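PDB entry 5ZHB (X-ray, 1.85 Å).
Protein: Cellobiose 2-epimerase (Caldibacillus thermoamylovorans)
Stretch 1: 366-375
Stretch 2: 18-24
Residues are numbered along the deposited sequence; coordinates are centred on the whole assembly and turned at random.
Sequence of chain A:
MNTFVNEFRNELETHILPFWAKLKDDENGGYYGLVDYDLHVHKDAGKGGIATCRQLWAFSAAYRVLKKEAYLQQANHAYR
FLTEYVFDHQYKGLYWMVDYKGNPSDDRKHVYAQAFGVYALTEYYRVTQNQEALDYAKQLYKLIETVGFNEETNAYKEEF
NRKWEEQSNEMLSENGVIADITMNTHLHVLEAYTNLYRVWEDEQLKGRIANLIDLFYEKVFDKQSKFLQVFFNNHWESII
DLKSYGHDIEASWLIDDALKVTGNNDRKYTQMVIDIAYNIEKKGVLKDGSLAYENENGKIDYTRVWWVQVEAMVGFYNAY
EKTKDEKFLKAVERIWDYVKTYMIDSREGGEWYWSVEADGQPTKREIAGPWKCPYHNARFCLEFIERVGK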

ATOM      1  N   GLU A 366     -16.209  -5.351  -6.093  1.00 22.52           N
ATOM      2  CA  GLU A 366     -15.336  -6.415  -6.583  1.00 24.33           C
ATOM      3  C   GLU A 366     -14.393  -6.924  -5.482  1.00 25.59           C
ATOM      4  O   GLU A 366     -13.965  -6.181  -4.597  1.00 24.87           O
ATOM      5  CB  GLU A 366     -14.588  -5.948  -7.822  1.00 25.67           C
ATOM      6  CG  GLU A 366     -13.440  -4.971  -7.569  1.00 29.21           C
ATOM      7  CD  GLU A 366     -13.845  -3.512  -7.590  1.00 39.97           C
ATOM      8  OE1 GLU A 366     -15.019  -3.172  -7.340  1.00 38.70           O
ATOM      9  OE2 GLU A 366     -12.965  -2.697  -7.939  1.00 46.93           O
ATOM     10  N   ILE A 367     -14.017  -8.201  -5.591  1.00 23.09           N
ATOM     11  CA  ILE A 367     -13.124  -8.864  -4.667  1.00 20.99           C
ATOM     12  C   ILE A 367     -11.692  -8.739  -5.151  1.00 21.41           C
ATOM     13  O   ILE A 367     -10.758  -8.827  -4.372  1.00 21.24           O
ATOM     14  CB  ILE A 367     -13.496 -10.362  -4.527  1.00 23.32           C
ATOM     15  CG1 ILE A 367     -14.922 -10.537  -4.187  1.00 25.05           C
ATOM     16  CG2 ILE A 367     -12.597 -11.064  -3.514  1.00 23.94           C
ATOM     17  CD1 ILE A 367     -15.413  -9.629  -3.074  1.00 24.32           C
ATOM     18  N   ALA A 368     -11.520  -8.622  -6.456  1.00 21.05           N
ATOM     19  CA  ALA A 368     -10.210  -8.473  -7.035  1.00 21.47           C
ATOM     20  C   ALA A 368     -10.329  -7.558  -8.243  1.00 20.54           C
ATOM     21  O   ALA A 368     -11.255  -7.696  -9.051  1.00 23.22           O
ATOM     22  CB  ALA A 368      -9.632  -9.813  -7.413  1.00 22.33           C
ATOM     23  N   GLY A 369      -9.356  -6.655  -8.363  1.00 19.76           N
ATOM     24  CA  GLY A 369      -9.284  -5.765  -9.494  1.00 21.34           C
ATOM     25  C   GLY A 369      -8.206  -4.704  -9.322  1.00 21.75           C
ATOM     26  O   GLY A 369      -7.375  -4.809  -8.435  1.00 19.72           O
ATOM     27  N   PRO A 370      -8.224  -3.658 -10.167  1.00 21.34           N
ATOM     28  CA  PRO A 370      -7.152  -2.676 -10.185  1.00 25.24           C
ATOM     29  C   PRO A 370      -6.855  -2.085  -8.813  1.00 21.50           C
ATOM     30  O   PRO A 370      -5.720  -1.696  -8.583  1.00 19.75           O
ATOM     31  CB  PRO A 370      -7.655  -1.624 -11.184  1.00 26.76           C
ATOM     32  CG  PRO A 370      -8.550  -2.425 -12.107  1.00 27.66           C
ATOM     33  CD  PRO A 370      -9.275  -3.363 -11.155  1.00 24.48           C
ATOM     34  N   TRP A 371      -7.871  -1.967  -7.952  1.00 19.96           N
ATOM     35  CA  TRP A 371      -7.688  -1.322  -6.664  1.00 25.70           C
ATOM     36  C   TRP A 371      -7.874  -2.286  -5.501  1.00 26.18           C
ATOM     37  O   TRP A 371      -7.887  -1.839  -4.358  1.00 28.14           O
ATOM     38  CB  TRP A 371      -8.627  -0.115  -6.543  1.00 29.22           C
ATOM     39  CG  TRP A 371      -8.220   0.952  -7.520  1.00 33.92           C
ATOM     40  CD1 TRP A 371      -8.913   1.350  -8.624  1.00 40.24           C
ATOM     41  CD2 TRP A 371      -6.937   1.624  -7.562  1.00 36.48           C
ATOM     42  NE1 TRP A 371      -8.178   2.271  -9.320  1.00 43.25           N
ATOM     43  CE2 TRP A 371      -6.963   2.456  -8.700  1.00 41.29           C
ATOM     44  CE3 TRP A 371      -5.791   1.623  -6.749  1.00 38.33           C
ATOM     45  CZ2 TRP A 371      -5.880   3.262  -9.047  1.00 41.46           C
ATOM     46  CZ3 TRP A 371      -4.709   2.407  -7.107  1.00 41.40           C
ATOM     47  CH2 TRP A 371      -4.755   3.212  -8.248  1.00 39.08           C
ATOM     48  N   LYS A 372      -7.930  -3.602  -5.767  1.00 22.90           N
ATOM     49  CA  LYS A 372      -8.014  -4.554  -4.672  1.00 21.09           C
ATOM     50  C   LYS A 372      -7.223  -5.796  -5.041  1.00 22.39           C
ATOM     51  O   LYS A 372      -7.558  -6.481  -6.023  1.00 19.06           O
ATOM     52  CB  LYS A 372      -9.444  -4.912  -4.285  1.00 23.64           C
ATOM     53  CG  LYS A 372      -9.488  -5.844  -3.036  1.00 22.25           C
ATOM     54  CD  LYS A 372     -10.882  -6.026  -2.457  1.00 25.64           C
ATOM     55  CE  LYS A 372     -10.969  -7.044  -1.356  1.00 22.20           C
ATOM     56  NZ  LYS A 372     -10.445  -8.338  -1.746  1.00 22.47           N
ATOM     57  N   CYS A 373      -6.160  -6.022  -4.260  1.00 22.70           N
ATOM     58  CA  CYS A 373      -5.213  -7.069  -4.574  1.00 26.66           C
ATOM     59  C   CYS A 373      -4.702  -7.624  -3.247  1.00 22.48           C
ATOM     60  O   CYS A 373      -5.364  -7.458  -2.225  1.00 19.58           O
ATOM     61  CB  CYS A 373      -4.230  -6.571  -5.620  1.00 32.14           C
ATOM     62  SG  CYS A 373      -3.305  -5.136  -5.018  1.00 35.09           S
ATOM     63  N   PRO A 374      -3.672  -8.496  -3.247  1.00 21.06           N
ATOM     64  CA  PRO A 374      -3.274  -9.164  -2.008  1.00 23.89           C
ATOM     65  C   PRO A 374      -2.225  -8.467  -1.151  1.00 20.71           C
ATOM     66  O   PRO A 374      -1.765  -9.054  -0.187  1.00 24.20           O
ATOM     67  CB  PRO A 374      -2.699 -10.469  -2.592  1.00 23.79           C
ATOM     68  CG  PRO A 374      -1.982 -10.025  -3.837  1.00 22.89           C
ATOM     69  CD  PRO A 374      -2.890  -8.949  -4.404  1.00 23.01           C
ATOM     70  N   TYR A 375      -1.812  -7.245  -1.515  1.00 20.48           N
ATOM     71  CA  TYR A 375      -0.700  -6.595  -0.832  1.00 20.15           C
ATOM     72  C   TYR A 375      -1.049  -6.272   0.622  1.00 19.78           C
ATOM     73  O   TYR A 375      -0.298  -6.677   1.520  1.00 21.75           O
ATOM     74  CB  TYR A 375      -0.216  -5.408  -1.674  1.00 19.53           C
ATOM     75  CG  TYR A 375       0.122  -4.090  -0.991  1.00 20.74           C
ATOM     76  CD1 TYR A 375       1.359  -3.866  -0.403  1.00 21.63           C
ATOM     77  CD2 TYR A 375      -0.775  -3.022  -1.022  1.00 22.61           C
ATOM     78  CE1 TYR A 375       1.703  -2.635   0.151  1.00 22.26           C
ATOM     79  CE2 TYR A 375      -0.445  -1.782  -0.480  1.00 21.02           C
ATOM     80  CZ  TYR A 375       0.788  -1.594   0.136  1.00 23.80           C
ATOM     81  OH  TYR A 375       1.141  -0.362   0.652  1.00 22.51           O
TER
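Stretch 2 18-24: PFWAKLK

How does the backbone of stretch 2 lie against stretch 1? Stretch 2 opens in a helix that begins earlier in the chain, and a type I beta turn runs from Ala 21 to Lys 24. Stretch 1 has no regular helix or strand over most of its length; it folds through a type I beta turn from Gly 369 to Lys 372, closed by paired backbone hydrogen bonds, Gly 369 N to Lys 372 O and Lys 372 N to Gly 369 O, each 3.0 Å. With one side irregular, no crossing angle describes the arrangement. The backbones stay well apart, coming nearest at Pro 374 CA and Trp 20 CA, 7.3 Å, so side chains must fill the space between them.

Which bump fills which hollow? The indole of Trp 20 is the main projection, and it enters a hollow bounded by Ile 367 and Ala 368 before the turn and by Lys 372, Cys 373 and Pro 374 at its end and beyond. The tip of the six-membered ring goes deepest: Trp 20 CH2 lies 3.3 Å from Cys 373 CA, 3.5 Å from Ala 368 CB and 3.5 Å from Lys 372 O, the last of these at the ring edge. The small side chain of Ala 368 points toward stretch 2 and meets the ring tip directly. The two middle residues of the turn, Pro 370 and Trp 371, stay out of contact.

What covers one face of the indole? Pro 374 does, with its CB 3.5 Å from the centroid of the five-membered ring of Trp 20 and only 11° off the ring normal. This is a CH-pi contact, in which a slightly polarised C-H group meets the electron-rich face of the indole. Trp 20 NE1 is 3.5 Å from Pro 374 CB, but its hydrogen bond is made elsewhere in the structure.

How do the neighbours of Trp 20 complete the fit? Phe 19 extends the apolar surface: its CZ packs 3.8 Å from Ile 367 CG2, while its ring edge faces Ala 368, with CE1 4.2 Å from Ala 368 CB. Leu 23 adds a lighter touch, its CD1 4.1 Å from Ala 368 CB, so that the one methyl of Ala 368 meets three side chains of stretch 2, those of Phe 19, Trp 20 and Leu 23. No hydrogen bond joins the stretches, and the contact rests on shape. Within stretch 1, Lys 372 NZ donates to Ile 367 O at 2.7 Å, tying together two residues that border the hollow.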

ATOM      1  N   PRO A  18      -3.878 -18.985  -1.971  1.00 28.10           N
ATOM      2  CA  PRO A  18      -4.550 -19.846  -2.964  1.00 28.19           C
ATOM      3  C   PRO A  18      -5.576 -19.132  -3.841  1.00 29.13           C
ATOM      4  O   PRO A  18      -5.711 -19.444  -5.019  1.00 27.92           O
ATOM      5  CB  PRO A  18      -5.198 -20.976  -2.120  1.00 30.76           C
ATOM      6  CG  PRO A  18      -4.383 -21.001  -0.850  1.00 32.51           C
ATOM      7  CD  PRO A  18      -3.925 -19.547  -0.610  1.00 27.93           C
ATOM      8  N   PHE A  19      -6.325 -18.160  -3.290  1.00 27.26           N
ATOM      9  CA  PHE A  19      -7.299 -17.445  -4.101  1.00 27.01           C
ATOM     10  C   PHE A  19      -6.601 -16.692  -5.245  1.00 27.63           C
ATOM     11  O   PHE A  19      -7.008 -16.793  -6.403  1.00 27.17           O
ATOM     12  CB  PHE A  19      -8.105 -16.471  -3.239  1.00 27.18           C
ATOM     13  CG  PHE A  19      -8.879 -15.429  -4.039  1.00 23.74           C
ATOM     14  CD1 PHE A  19      -8.300 -14.215  -4.392  1.00 22.24           C
ATOM     15  CD2 PHE A  19     -10.200 -15.663  -4.392  1.00 23.96           C
ATOM     16  CE1 PHE A  19      -9.021 -13.280  -5.111  1.00 21.91           C
ATOM     17  CE2 PHE A  19     -10.918 -14.738  -5.104  1.00 22.74           C
ATOM     18  CZ  PHE A  19     -10.350 -13.522  -5.430  1.00 23.77           C
ATOM     19  N   TRP A  20      -5.522 -15.966  -4.911  1.00 26.60           N
ATOM     20  CA  TRP A  20      -4.740 -15.212  -5.876  1.00 25.04           C
ATOM     21  C   TRP A  20      -4.034 -16.122  -6.881  1.00 28.00           C
ATOM     22  O   TRP A  20      -3.966 -15.793  -8.057  1.00 27.75           O
ATOM     23  CB  TRP A  20      -3.785 -14.278  -5.113  1.00 24.30           C
ATOM     24  CG  TRP A  20      -4.570 -13.181  -4.456  1.00 24.47           C
ATOM     25  CD1 TRP A  20      -5.034 -13.090  -3.179  1.00 25.33           C
ATOM     26  CD2 TRP A  20      -5.152 -12.080  -5.170  1.00 26.39           C
ATOM     27  NE1 TRP A  20      -5.822 -11.985  -3.034  1.00 25.37           N
ATOM     28  CE2 TRP A  20      -5.919 -11.350  -4.244  1.00 28.46           C
ATOM     29  CE3 TRP A  20      -5.058 -11.637  -6.491  1.00 25.60           C
ATOM     30  CZ2 TRP A  20      -6.586 -10.188  -4.612  1.00 33.12           C
ATOM     31  CZ3 TRP A  20      -5.732 -10.499  -6.861  1.00 29.37           C
ATOM     32  CH2 TRP A  20      -6.508  -9.803  -5.938  1.00 32.01           C
ATOM     33  N   ALA A  21      -3.535 -17.286  -6.436  1.00 29.23           N
ATOM     34  CA  ALA A  21      -2.949 -18.268  -7.347  1.00 29.77           C
ATOM     35  C   ALA A  21      -3.949 -18.775  -8.390  1.00 28.20           C
ATOM     36  O   ALA A  21      -3.544 -19.027  -9.522  1.00 29.23           O
ATOM     37  CB  ALA A  21      -2.362 -19.424  -6.567  1.00 32.90           C
ATOM     38  N   LYS A  22      -5.246 -18.867  -8.045  1.00 28.46           N
ATOM     39  CA  LYS A  22      -6.274 -19.286  -8.980  1.00 30.11           C
ATOM     40  C   LYS A  22      -6.532 -18.214 -10.050  1.00 32.32           C
ATOM     41  O   LYS A  22      -7.314 -18.445 -10.974  1.00 30.75           O
ATOM     42  CB  LYS A  22      -7.573 -19.648  -8.240  1.00 33.52           C
ATOM     43  CG  LYS A  22      -7.602 -21.002  -7.516  1.00 39.71           C
ATOM     44  CD  LYS A  22      -8.868 -21.324  -6.712  1.00 44.99           C
ATOM     45  CE  LYS A  22      -8.835 -20.855  -5.264  1.00 52.66           C
ATOM     46  NZ  LYS A  22     -10.080 -20.285  -4.713  1.00 51.38           N
ATOM     47  N   LEU A  23      -5.934 -17.018  -9.925  1.00 28.07           N
ATOM     48  CA  LEU A  23      -6.108 -15.993 -10.951  1.00 27.51           C
ATOM     49  C   LEU A  23      -4.910 -15.943 -11.908  1.00 27.07           C
ATOM     50  O   LEU A  23      -4.796 -15.004 -12.710  1.00 27.38           O
ATOM     51  CB  LEU A  23      -6.330 -14.630 -10.279  1.00 27.61           C
ATOM     52  CG  LEU A  23      -7.544 -14.502  -9.353  1.00 30.27           C
ATOM     53  CD1 LEU A  23      -7.649 -13.049  -8.877  1.00 31.20           C
ATOM     54  CD2 LEU A  23      -8.875 -14.970 -10.008  1.00 30.19           C
ATOM     55  N   LYS A  24      -3.952 -16.872 -11.766  1.00 27.85           N
ATOM     56  CA  LYS A  24      -2.769 -16.890 -12.620  1.00 31.59           C
ATOM     57  C   LYS A  24      -3.225 -17.074 -14.068  1.00 30.36           C
ATOM     58  O   LYS A  24      -4.032 -17.959 -14.349  1.00 30.08           O
ATOM     59  CB  LYS A  24      -1.799 -18.004 -12.201  1.00 32.35           C
ATOM     60  CG  LYS A  24      -0.463 -17.995 -12.881  1.00 32.32           C
ATOM     61  CD  LYS A  24       0.579 -18.783 -12.118  1.00 36.25           C
ATOM     62  CE  LYS A  24       1.829 -19.009 -12.880  1.00 39.81           C
ATOM     63  NZ  LYS A  24       1.633 -19.997 -13.948  1.00 43.08           N
TER